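PDB 3ON3: Keto/oxoacid ferredoxin oxidoreductase, gamma subunit from Geobacter sulfurreducens, which probably serves as the gamma subunit of an enzyme that oxidises 2-oxoacids and passes the electrons on to ferredoxin. Local coordinates for residues 49-54 with 83-88; 70-75 with 88-93; 74-79 with 95-100; 99-104 with 116-121. One frame throughout, in Å; residues are numbered along the deposited sequence.

Contact 1 of 4, residues 49-54 with 83-88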
loop_
_atom_site.group_PDB
_atom_site.type_symbol
_atom_site.label_atom_id
_atom_site.label_comp_id
_atom_site.label_asym_id
_atom_site.label_seq_id
_atom_site.Cartn_x
_atom_site.Cartn_y
_atom_site.Cartn_z
ATOM N N GLY B 49 3.150 2.960 -16.713
ATOM C CA GLY B 49 4.431 2.282 -16.757
ATOM C C GLY B 49 5.615 3.206 -16.547
ATOM O O GLY B 49 5.511 4.231 -15.869
ATOM N N GLY B 50 6.745 2.843 -17.140
ATOM C CA GLY B 50 7.999 3.544 -16.889
ATOM C C GLY B 50 8.493 3.194 -15.487
ATOM O O GLY B 50 8.006 2.243 -14.867
ATOM N N ALA B 51 9.459 3.966 -14.997
ATOM C CA ALA B 51 9.967 3.820 -13.633
ATOM C C ALA B 51 8.949 4.349 -12.633
ATOM O O ALA B 51 8.320 5.383 -12.852
ATOM C CB ALA B 51 11.278 4.561 -13.480
ATOM N N SER B 52 8.788 3.644 -11.525
ATOM C CA SER B 52 7.744 3.993 -10.573
ATOM C C SER B 52 8.294 4.008 -9.158
ATOM O O SER B 52 9.372 3.474 -8.908
ATOM C CB SER B 52 6.589 3.006 -10.708
ATOM O OG SER B 52 6.381 2.722 -12.082
ATOM N N LYS B 53 7.566 4.633 -8.240
ATOM C CA LYS B 53 8.029 4.729 -6.860
ATOM C C LYS B 53 6.880 4.701 -5.873
ATOM O O LYS B 53 5.738 5.061 -6.203
ATOM C CB LYS B 53 8.815 6.018 -6.634
ATOM C CG LYS B 53 7.957 7.276 -6.767
ATOM C CD LYS B 53 8.646 8.485 -6.174
ATOM C CE LYS B 53 7.734 9.698 -6.223
ATOM N NZ LYS B 53 6.494 9.447 -5.449
ATOM N N SER B 54 7.203 4.273 -4.656
ATOM C CA SER B 54 6.327 4.446 -3.510
ATOM C C SER B 54 7.143 5.167 -2.434
ATOM O O SER B 54 8.377 5.091 -2.422
ATOM C CB SER B 54 5.803 3.098 -3.015
ATOM O OG SER B 54 6.723 2.488 -2.122
ATOM N N ASP B 83 17.705 7.002 -12.878
ATOM C CA ASP B 83 17.710 8.181 -13.743
ATOM C C ASP B 83 16.611 9.160 -13.344
ATOM O O ASP B 83 16.861 10.340 -13.103
ATOM C CB ASP B 83 17.496 7.759 -15.193
ATOM C CG ASP B 83 18.641 6.935 -15.735
ATOM O OD1 ASP B 83 19.682 6.846 -15.055
ATOM O OD2 ASP B 83 18.498 6.380 -16.844
ATOM N N LYS B 84 15.393 8.646 -13.261
ATOM C CA LYS B 84 14.220 9.452 -12.940
ATOM C C LYS B 84 14.222 10.059 -11.533
ATOM O O LYS B 84 13.755 11.177 -11.333
ATOM C CB LYS B 84 12.959 8.606 -13.127
ATOM C CG LYS B 84 11.641 9.344 -12.946
ATOM C CD LYS B 84 10.496 8.471 -13.438
ATOM C CE LYS B 84 9.155 9.191 -13.370
ATOM N NZ LYS B 84 8.060 8.398 -14.010
ATOM N N TYR B 85 14.737 9.333 -10.551
ATOM C CA TYR B 85 14.463 9.713 -9.172
ATOM C C TYR B 85 15.617 10.279 -8.339
ATOM O O TYR B 85 15.376 10.911 -7.309
ATOM C CB TYR B 85 13.803 8.552 -8.459
ATOM C CG TYR B 85 12.407 8.278 -8.962
ATOM C CD1 TYR B 85 11.421 9.256 -8.890
ATOM C CD2 TYR B 85 12.072 7.041 -9.498
ATOM C CE1 TYR B 85 10.134 9.013 -9.350
ATOM C CE2 TYR B 85 10.797 6.783 -9.953
ATOM C CZ TYR B 85 9.824 7.771 -9.876
ATOM O OH TYR B 85 8.540 7.510 -10.323
ATOM N N SER B 86 16.855 10.077 -8.789
ATOM C CA SER B 86 18.018 10.447 -7.995
ATOM C C SER B 86 18.107 11.942 -7.690
ATOM O O SER B 86 18.653 12.336 -6.658
ATOM C CB SER B 86 19.297 9.987 -8.687
ATOM O OG SER B 86 19.607 10.829 -9.794
ATOM N N ALA B 87 17.576 12.774 -8.584
ATOM C CA ALA B 87 17.657 14.222 -8.415
ATOM C C ALA B 87 17.003 14.694 -7.120
ATOM O O ALA B 87 17.384 15.725 -6.562
ATOM C CB ALA B 87 17.044 14.944 -9.620
ATOM N N ASP B 88 16.018 13.933 -6.649
ATOM C CA ASP B 88 15.289 14.271 -5.427
ATOM C C ASP B 88 16.074 13.900 -4.169
ATOM O O ASP B 88 15.931 14.534 -3.129
ATOM C CB ASP B 88 13.923 13.584 -5.418
ATOM C CG ASP B 88 13.105 13.896 -6.663
ATOM O OD1 ASP B 88 13.252 15.013 -7.217
ATOM O OD2 ASP B 88 12.318 13.023 -7.089
#
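Y85 lays its ring against the side chain of K53 where helix 79-85 packs on strand 52-59, a helix-on-sheet contact of an alpha/beta fold. K53 CB stands over one face of the phenol, 4.1 Å from the ring centroid of Y85 and 24° off the normal, a CH-pi contact displaced toward the rim. The lysine chain then crosses the ring obliquely, bringing K53 CD to 3.5 Å from Y85 CE1. On the opposite face K84 CG lies 3.8 Å above the plane of the Y85 ring, over its centre. Long methylene chains suit both positions because they give the aromatic face hydrocarbon to pack on. The amine of K53 leads away to a salt bridge with E55. K84 CG is anti to the backbone N (chi1 -175°) and the extended chain beyond it carries NZ to A51, where K84 NZ donates to A51 O at 3.2 Å with a C=O...N angle of 152°. The small A51 lets the helix come close, its CB 4.0 Å from K84 CD, and it also touches E80 and A81. Farther out lies strand 6-12: the backbone of S52 is hydrogen-bonded to that of G12, and both K53 and Y85 touch S11. G50, whose positive phi favours glycine, gives its O to a weak hydrogen bond from S52 OG at 3.3 Å.

Contact 2 of 4, residues 70-75 with 88-93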
loop_
_atom_site.group_PDB
_atom_site.type_symbol
_atom_site.label_atom_id
_atom_site.label_comp_id
_atom_site.label_asym_id
_atom_site.label_seq_id
_atom_site.Cartn_x
_atom_site.Cartn_y
_atom_site.Cartn_z
ATOM N N GLN B 70 12.891 16.953 -0.617
ATOM C CA GLN B 70 14.003 16.044 -0.882
ATOM C C GLN B 70 13.960 14.839 0.045
ATOM O O GLN B 70 13.648 14.965 1.231
ATOM C CB GLN B 70 15.348 16.755 -0.766
ATOM C CG GLN B 70 15.775 17.428 -2.055
ATOM C CD GLN B 70 17.238 17.817 -2.058
ATOM O OE1 GLN B 70 17.824 18.099 -1.008
ATOM N NE2 GLN B 70 17.842 17.830 -3.245
ATOM N N CYS B 71 14.269 13.668 -0.496
ATOM C CA CYS B 71 14.216 12.466 0.317
ATOM C C CYS B 71 15.587 12.113 0.898
ATOM O O CYS B 71 16.620 12.583 0.419
ATOM C CB CYS B 71 13.569 11.302 -0.440
ATOM S SG CYS B 71 14.519 10.587 -1.770
ATOM N N ASP B 72 15.579 11.305 1.950
ATOM C CA ASP B 72 16.785 11.029 2.706
ATOM C C ASP B 72 17.451 9.763 2.203
ATOM O O ASP B 72 18.644 9.576 2.361
ATOM C CB ASP B 72 16.456 10.910 4.185
ATOM C CG ASP B 72 15.893 12.188 4.756
ATOM O OD1 ASP B 72 16.688 13.023 5.226
ATOM O OD2 ASP B 72 14.656 12.368 4.739
ATOM N N ALA B 73 16.669 8.914 1.555
ATOM C CA ALA B 73 17.164 7.633 1.087
ATOM C C ALA B 73 16.374 7.201 -0.123
ATOM O O ALA B 73 15.181 7.478 -0.231
ATOM C CB ALA B 73 17.043 6.575 2.199
ATOM N N LEU B 74 17.023 6.490 -1.026
ATOM C CA LEU B 74 16.333 6.067 -2.236
ATOM C C LEU B 74 16.760 4.689 -2.714
ATOM O O LEU B 74 17.946 4.417 -2.910
ATOM C CB LEU B 74 16.549 7.084 -3.355
ATOM C CG LEU B 74 16.063 6.617 -4.732
ATOM C CD1 LEU B 74 14.520 6.711 -4.868
ATOM C CD2 LEU B 74 16.748 7.392 -5.845
ATOM N N LEU B 75 15.777 3.821 -2.911
ATOM C CA LEU B 75 16.037 2.549 -3.549
ATOM C C LEU B 75 15.704 2.668 -5.023
ATOM O O LEU B 75 14.661 3.186 -5.362
ATOM C CB LEU B 75 15.165 1.459 -2.941
ATOM C CG LEU B 75 15.198 0.198 -3.807
ATOM C CD1 LEU B 75 16.548 -0.508 -3.671
ATOM C CD2 LEU B 75 14.055 -0.744 -3.451
ATOM N N ASP B 88 16.018 13.933 -6.649
ATOM C CA ASP B 88 15.289 14.271 -5.427
ATOM C C ASP B 88 16.074 13.900 -4.169
ATOM O O ASP B 88 15.931 14.534 -3.129
ATOM C CB ASP B 88 13.923 13.584 -5.418
ATOM C CG ASP B 88 13.105 13.896 -6.663
ATOM O OD1 ASP B 88 13.252 15.013 -7.217
ATOM O OD2 ASP B 88 12.318 13.023 -7.089
ATOM N N LEU B 89 16.918 12.884 -4.277
ATOM C CA LEU B 89 17.697 12.426 -3.124
ATOM C C LEU B 89 18.686 13.493 -2.646
ATOM O O LEU B 89 19.527 13.952 -3.416
ATOM C CB LEU B 89 18.448 11.153 -3.475
ATOM C CG LEU B 89 19.415 10.647 -2.413
ATOM C CD1 LEU B 89 18.656 10.154 -1.173
ATOM C CD2 LEU B 89 20.234 9.548 -3.034
ATOM N N LYS B 90 18.581 13.886 -1.380
ATOM C CA LYS B 90 19.436 14.931 -0.841
ATOM C C LYS B 90 20.903 14.502 -0.893
ATOM O O LYS B 90 21.209 13.309 -0.860
ATOM C CB LYS B 90 19.039 15.268 0.596
ATOM C CG LYS B 90 19.420 14.195 1.594
ATOM C CD LYS B 90 19.388 14.711 3.028
ATOM C CE LYS B 90 19.433 13.553 4.023
ATOM N NZ LYS B 90 20.537 12.577 3.751
ATOM N N GLU B 91 21.804 15.479 -0.977
ATOM C CA GLU B 91 23.241 15.210 -0.989
ATOM C C GLU B 91 23.697 14.522 0.289
ATOM O O GLU B 91 23.353 14.952 1.384
ATOM C CB GLU B 91 24.034 16.505 -1.177
ATOM C CG GLU B 91 25.488 16.274 -1.549
ATOM C CD GLU B 91 26.435 17.188 -0.798
ATOM O OE1 GLU B 91 26.249 17.355 0.427
ATOM O OE2 GLU B 91 27.364 17.734 -1.429
ATOM N N GLY B 92 24.489 13.465 0.143
ATOM C CA GLY B 92 24.908 12.654 1.271
ATOM C C GLY B 92 23.825 11.669 1.686
ATOM O O GLY B 92 23.983 10.929 2.657
ATOM N N GLY B 93 22.717 11.657 0.947
ATOM C CA GLY B 93 21.621 10.754 1.235
ATOM C C GLY B 93 21.983 9.341 0.846
ATOM O O GLY B 93 22.962 9.109 0.143
HETATM O O HOH W 1 20.540 18.241 -1.322
#
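L89 has CG anti to its backbone N (chi1 174°), and the side chain continues toward C71, D72 and L74, while K90 places CG between its backbone N and carbonyl carbon (chi1 73°), close to the carbonyl of C71. L89 CD1 is the branch that does the touching: it lies 3.5 Å from C71 O, and it also meets the sulfur of C71 and, at 4.3 Å, L74 CB. A branched apolar side chain fits this buried spot, with L95 and Y110 also packed on it. K90 bends at its last torsion. Its CE approaches D72 OD1, whereas K90 NZ stays 4.1 Å from D72 OD1, beyond a salt bridge; the carboxylate's firmer partner is the backbone N of E7, through OD2. Between the backbones, K90 N gives C71 O a 3.0 Å bond that is almost straight at the hydrogen (178°), and C71 N reaches D88 O at 3.2 Å. These two bonds join the beginning and the return of a beta-alpha-beta crossover: the start of strand 71-76, which leads into helix 79-85, and the segment 88-90, by which the chain comes back toward the parallel neighbour 93-98. A type II turn from K90 to G93 makes the last corner, with G92 at the positive phi that glycine tolerates best. G93, lacking a side chain, brings its CA to 3.4 Å from D72 O. On the exposed side, Q70 OE1 lies beside K90 CB, and a water donates to Q70 OE1 at 2.7 Å while accepting from E91 N at 3.1 Å.

Contact 3 of 4, residues 74-79 with 95-100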
loop_
_atom_site.group_PDB
_atom_site.type_symbol
_atom_site.label_atom_id
_atom_site.label_comp_id
_atom_site.label_asym_id
_atom_site.label_seq_id
_atom_site.Cartn_x
_atom_site.Cartn_y
_atom_site.Cartn_z
ATOM N N LEU B 74 17.023 6.490 -1.026
ATOM C CA LEU B 74 16.333 6.067 -2.236
ATOM C C LEU B 74 16.760 4.689 -2.714
ATOM O O LEU B 74 17.946 4.417 -2.910
ATOM C CB LEU B 74 16.549 7.084 -3.355
ATOM C CG LEU B 74 16.063 6.617 -4.732
ATOM C CD1 LEU B 74 14.520 6.711 -4.868
ATOM C CD2 LEU B 74 16.748 7.392 -5.845
ATOM N N LEU B 75 15.777 3.821 -2.911
ATOM C CA LEU B 75 16.037 2.549 -3.549
ATOM C C LEU B 75 15.704 2.668 -5.023
ATOM O O LEU B 75 14.661 3.186 -5.362
ATOM C CB LEU B 75 15.165 1.459 -2.941
ATOM C CG LEU B 75 15.198 0.198 -3.807
ATOM C CD1 LEU B 75 16.548 -0.508 -3.671
ATOM C CD2 LEU B 75 14.055 -0.744 -3.451
ATOM N N ALA B 76 16.591 2.183 -5.884
ATOM C CA ALA B 76 16.321 2.091 -7.317
ATOM C C ALA B 76 16.698 0.706 -7.842
ATOM O O ALA B 76 17.872 0.352 -7.905
ATOM C CB ALA B 76 17.076 3.181 -8.087
ATOM N N LEU B 77 15.697 -0.072 -8.234
ATOM C CA LEU B 77 15.951 -1.422 -8.724
ATOM C C LEU B 77 16.239 -1.449 -10.234
ATOM O O LEU B 77 16.736 -2.450 -10.763
ATOM C CB LEU B 77 14.780 -2.352 -8.367
ATOM C CG LEU B 77 14.658 -2.775 -6.893
ATOM C CD1 LEU B 77 13.391 -3.601 -6.658
ATOM C CD2 LEU B 77 15.908 -3.536 -6.420
ATOM N N THR B 78 15.929 -0.345 -10.916
ATOM C CA THR B 78 16.186 -0.208 -12.355
ATOM C C THR B 78 16.908 1.096 -12.683
ATOM O O THR B 78 16.770 2.083 -11.961
ATOM C CB THR B 78 14.877 -0.226 -13.185
ATOM O OG1 THR B 78 14.159 0.997 -12.974
ATOM C CG2 THR B 78 13.998 -1.419 -12.811
ATOM N N GLN B 79 17.672 1.086 -13.773
ATOM C CA GLN B 79 18.363 2.277 -14.305
ATOM C C GLN B 79 17.412 3.457 -14.501
ATOM O O GLN B 79 17.700 4.592 -14.118
ATOM C CB GLN B 79 19.037 1.944 -15.643
ATOM C CG GLN B 79 19.937 3.049 -16.193
ATOM C CD GLN B 79 21.124 3.322 -15.293
ATOM O OE1 GLN B 79 22.008 2.484 -15.144
ATOM N NE2 GLN B 79 21.150 4.502 -14.687
ATOM N N LEU B 95 21.806 5.996 -1.116
ATOM C CA LEU B 95 21.418 5.562 -2.444
ATOM C C LEU B 95 21.677 4.082 -2.586
ATOM O O LEU B 95 22.804 3.655 -2.612
ATOM C CB LEU B 95 22.164 6.345 -3.522
ATOM C CG LEU B 95 21.972 5.820 -4.954
ATOM C CD1 LEU B 95 20.504 5.799 -5.337
ATOM C CD2 LEU B 95 22.782 6.617 -5.975
ATOM N N LEU B 96 20.612 3.296 -2.654
ATOM C CA LEU B 96 20.729 1.854 -2.793
ATOM C C LEU B 96 20.194 1.429 -4.143
ATOM O O LEU B 96 19.023 1.684 -4.476
ATOM C CB LEU B 96 19.954 1.145 -1.678
ATOM C CG LEU B 96 19.766 -0.373 -1.788
ATOM C CD1 LEU B 96 21.099 -1.129 -1.567
ATOM C CD2 LEU B 96 18.712 -0.854 -0.814
ATOM N N VAL B 97 21.045 0.770 -4.916
ATOM C CA VAL B 97 20.648 0.320 -6.244
ATOM C C VAL B 97 20.942 -1.163 -6.423
ATOM O O VAL B 97 21.693 -1.735 -5.648
ATOM C CB VAL B 97 21.341 1.153 -7.363
ATOM C CG1 VAL B 97 21.126 2.642 -7.126
ATOM C CG2 VAL B 97 22.841 0.846 -7.443
ATOM N N ASP B 98 20.330 -1.784 -7.426
ATOM C CA ASP B 98 20.757 -3.106 -7.857
ATOM C C ASP B 98 21.931 -2.958 -8.829
ATOM O O ASP B 98 21.880 -2.147 -9.757
ATOM C CB ASP B 98 19.615 -3.891 -8.497
ATOM C CG ASP B 98 20.077 -5.228 -9.060
ATOM O OD1 ASP B 98 20.948 -5.233 -9.946
ATOM O OD2 ASP B 98 19.580 -6.279 -8.620
ATOM N N SER B 99 22.988 -3.736 -8.611
ATOM C CA SER B 99 24.241 -3.529 -9.344
ATOM C C SER B 99 24.274 -4.168 -10.729
ATOM O O SER B 99 25.056 -3.758 -11.589
ATOM C CB SER B 99 25.435 -4.013 -8.520
ATOM O OG SER B 99 25.344 -5.401 -8.273
ATOM N N ASP B 100 23.443 -5.183 -10.934
ATOM C CA ASP B 100 23.324 -5.827 -12.236
ATOM C C ASP B 100 22.602 -4.906 -13.211
ATOM O O ASP B 100 22.991 -4.784 -14.371
ATOM C CB ASP B 100 22.562 -7.151 -12.108
ATOM C CG ASP B 100 23.412 -8.257 -11.503
ATOM O OD1 ASP B 100 22.965 -8.903 -10.529
ATOM O OD2 ASP B 100 24.534 -8.481 -12.006
#
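L75 and L96 lie side by side and point the same way, L75 CD1 meeting L96 CD2 at 3.6 Å. They pair neighbouring parallel strands, 74-76 and 95-98, whose axes approach to 4.8 Å in the central sheet. Here the backbones are tightly joined: L96 N donates to L74 O and A76 N to L96 O, both at 2.9 Å. Strand 6-12 flanks the other edge of 74-76, and 111-115 that of 95-98. Leucines suit the face of L75 and L96 because helix 131-143 packs on it through A135, A138 and M139. L74, L95, A76 and V97 occupy the other face, where A76 offers a single methyl, its CB 4.2 Å from V97 CG1. Toward the C-terminal ends of the strands the pairing slackens. D98 N reaches A76 O only at 3.3 Å, with an angle at the hydrogen of 149°, after which the chains part toward partly exposed S99 and exposed D100. D98, its CG anti to the backbone N (chi1 175°), remains buried. Its OD2 accepts from I118 N and its OD1 from L101 N, so backbone donors satisfy both oxygens, and the start of helix 117-125 would probably favour a negative charge there.

Contact 4 of 4, residues 99-104 with 116-121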
loop_
_atom_site.group_PDB
_atom_site.type_symbol
_atom_site.label_atom_id
_atom_site.label_comp_id
_atom_site.label_asym_id
_atom_site.label_seq_id
_atom_site.Cartn_x
_atom_site.Cartn_y
_atom_site.Cartn_z
ATOM N N SER B 99 22.988 -3.736 -8.611
ATOM C CA SER B 99 24.241 -3.529 -9.344
ATOM C C SER B 99 24.274 -4.168 -10.729
ATOM O O SER B 99 25.056 -3.758 -11.589
ATOM C CB SER B 99 25.435 -4.013 -8.520
ATOM O OG SER B 99 25.344 -5.401 -8.273
ATOM N N ASP B 100 23.443 -5.183 -10.934
ATOM C CA ASP B 100 23.324 -5.827 -12.236
ATOM C C ASP B 100 22.602 -4.906 -13.211
ATOM O O ASP B 100 22.991 -4.784 -14.371
ATOM C CB ASP B 100 22.562 -7.151 -12.108
ATOM C CG ASP B 100 23.412 -8.257 -11.503
ATOM O OD1 ASP B 100 22.965 -8.903 -10.529
ATOM O OD2 ASP B 100 24.534 -8.481 -12.006
ATOM N N LEU B 101 21.559 -4.247 -12.718
ATOM C CA LEU B 101 20.652 -3.496 -13.562
ATOM C C LEU B 101 20.926 -2.003 -13.561
ATOM O O LEU B 101 20.687 -1.325 -14.554
ATOM C CB LEU B 101 19.218 -3.769 -13.136
ATOM C CG LEU B 101 18.783 -5.199 -13.453
ATOM C CD1 LEU B 101 18.062 -5.822 -12.275
ATOM C CD2 LEU B 101 17.932 -5.236 -14.718
ATOM N N VAL B 102 21.415 -1.482 -12.446
ATOM C CA VAL B 102 21.817 -0.089 -12.414
ATOM C C VAL B 102 23.321 -0.041 -12.626
ATOM O O VAL B 102 24.094 -0.064 -11.671
ATOM C CB VAL B 102 21.421 0.594 -11.093
ATOM C CG1 VAL B 102 21.950 2.023 -11.041
ATOM C CG2 VAL B 102 19.892 0.561 -10.912
ATOM N N THR B 103 23.729 0.002 -13.892
ATOM C CA THR B 103 25.139 -0.039 -14.253
ATOM C C THR B 103 25.702 1.356 -14.460
ATOM O O THR B 103 26.907 1.568 -14.344
ATOM C CB THR B 103 25.369 -0.870 -15.526
ATOM O OG1 THR B 103 24.590 -0.329 -16.600
ATOM C CG2 THR B 103 24.960 -2.314 -15.296
ATOM N N LYS B 104 24.829 2.306 -14.776
ATOM C CA LYS B 104 25.249 3.693 -14.913
ATOM C C LYS B 104 24.834 4.478 -13.676
ATOM O O LYS B 104 23.652 4.739 -13.453
ATOM C CB LYS B 104 24.678 4.326 -16.190
ATOM N N ASN B 116 23.787 -7.143 -5.838
ATOM C CA ASN B 116 22.885 -7.913 -6.679
ATOM C C ASN B 116 21.571 -8.252 -5.979
ATOM O O ASN B 116 21.267 -9.413 -5.748
ATOM C CB ASN B 116 23.580 -9.182 -7.183
ATOM C CG ASN B 116 24.043 -10.091 -6.054
ATOM O OD1 ASN B 116 24.149 -9.676 -4.893
ATOM N ND2 ASN B 116 24.324 -11.340 -6.394
ATOM N N ILE B 117 20.798 -7.220 -5.658
ATOM C CA ILE B 117 19.522 -7.376 -4.959
ATOM C C ILE B 117 18.594 -8.402 -5.594
ATOM O O ILE B 117 18.072 -9.296 -4.922
ATOM C CB ILE B 117 18.751 -6.047 -4.891
ATOM C CG1 ILE B 117 19.540 -5.011 -4.082
ATOM C CG2 ILE B 117 17.387 -6.270 -4.260
ATOM C CD1 ILE B 117 19.014 -3.571 -4.189
ATOM N N ILE B 118 18.366 -8.250 -6.887
ATOM C CA ILE B 118 17.412 -9.097 -7.586
ATOM C C ILE B 118 17.918 -10.536 -7.630
ATOM O O ILE B 118 17.164 -11.483 -7.438
ATOM C CB ILE B 118 17.121 -8.560 -9.015
ATOM C CG1 ILE B 118 16.022 -7.493 -8.969
ATOM C CG2 ILE B 118 16.616 -9.667 -9.892
ATOM C CD1 ILE B 118 16.425 -6.149 -9.467
ATOM N N ASN B 119 19.214 -10.685 -7.850
ATOM C CA ASN B 119 19.820 -11.987 -8.023
ATOM C C ASN B 119 20.023 -12.697 -6.699
ATOM O O ASN B 119 20.026 -13.924 -6.635
ATOM C CB ASN B 119 21.154 -11.837 -8.735
ATOM C CG ASN B 119 21.462 -13.009 -9.615
ATOM O OD1 ASN B 119 22.177 -13.928 -9.212
ATOM N ND2 ASN B 119 20.911 -13.000 -10.824
ATOM N N THR B 120 20.208 -11.919 -5.642
ATOM C CA THR B 120 20.178 -12.479 -4.300
ATOM C C THR B 120 18.831 -13.180 -4.111
ATOM O O THR B 120 18.780 -14.369 -3.797
ATOM C CB THR B 120 20.365 -11.398 -3.216
ATOM O OG1 THR B 120 21.707 -10.882 -3.270
ATOM C CG2 THR B 120 20.102 -11.990 -1.831
ATOM N N ALA B 121 17.742 -12.442 -4.325
ATOM C CA ALA B 121 16.405 -13.004 -4.199
ATOM C C ALA B 121 16.252 -14.238 -5.075
ATOM O O ALA B 121 15.758 -15.279 -4.623
ATOM C CB ALA B 121 15.346 -11.951 -4.574
HETATM O O HOH W 2 24.493 -11.040 -9.757
#
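S99, D100 and L101 meet N116, I118 and N119 in a surface contact, where the loop leaving strand 93-98 lies beside the start of helix 117-125. No direct hydrogen bond joins the two segments. S99 OG sits 3.4 Å from N116 N, but the angle is poor. D100 and N116 run side by side, pointing the same way, and the planes of carboxylate and amide are turned 63° apart. D100 CG is anti to the carbonyl carbon (chi1 -76°), and from there D100 OD1 comes to 3.4 Å from N116 CB, touching the methylene rather than the amide. The polar link is made by a water, which donates to D100 OD1 at 2.7 Å and accepts weakly from N116 ND2. Charged and amide side chains suit this water-accessible surface. L101 and I118 add an apolar pair that crosses at about a right angle; the 3.3 Å between L101 CD1 and I118 CD1 is tighter than usual, which makes the detailed placement of these methyls doubtful. The helix is steadied from its own first turn: N116 O accepts from T120 N at 2.7 Å and from T120 OG1 at 2.9 Å. N116 occupies the N-cap position, though its side chain makes no capping bond. Loop and helix start meet just past the C-terminal ends of two neighbouring parallel strands, as happens in alpha/beta folds.

From the N terminus, strand 52-59 opens contact 1, which closes when the chain returns through helix 79-85. Contact 2 starts within that loop, at 70-75, and closes at 88-93, just past the close of contact 1, with D88 common to both, so the two cross. Contact 3 sets out from the same strand as contact 2, sharing L74 and L75, also crosses contact 1, and closes one strand later at 95-100. Contact 4 begins where contact 3 ends, on S99 and D100, and runs on to helix 117-125, in series with contacts 1 and 2. Together they tie helix 79-85 to the sheet, join its strands 71-76 and 93-98, and bring the following loop against the next helix.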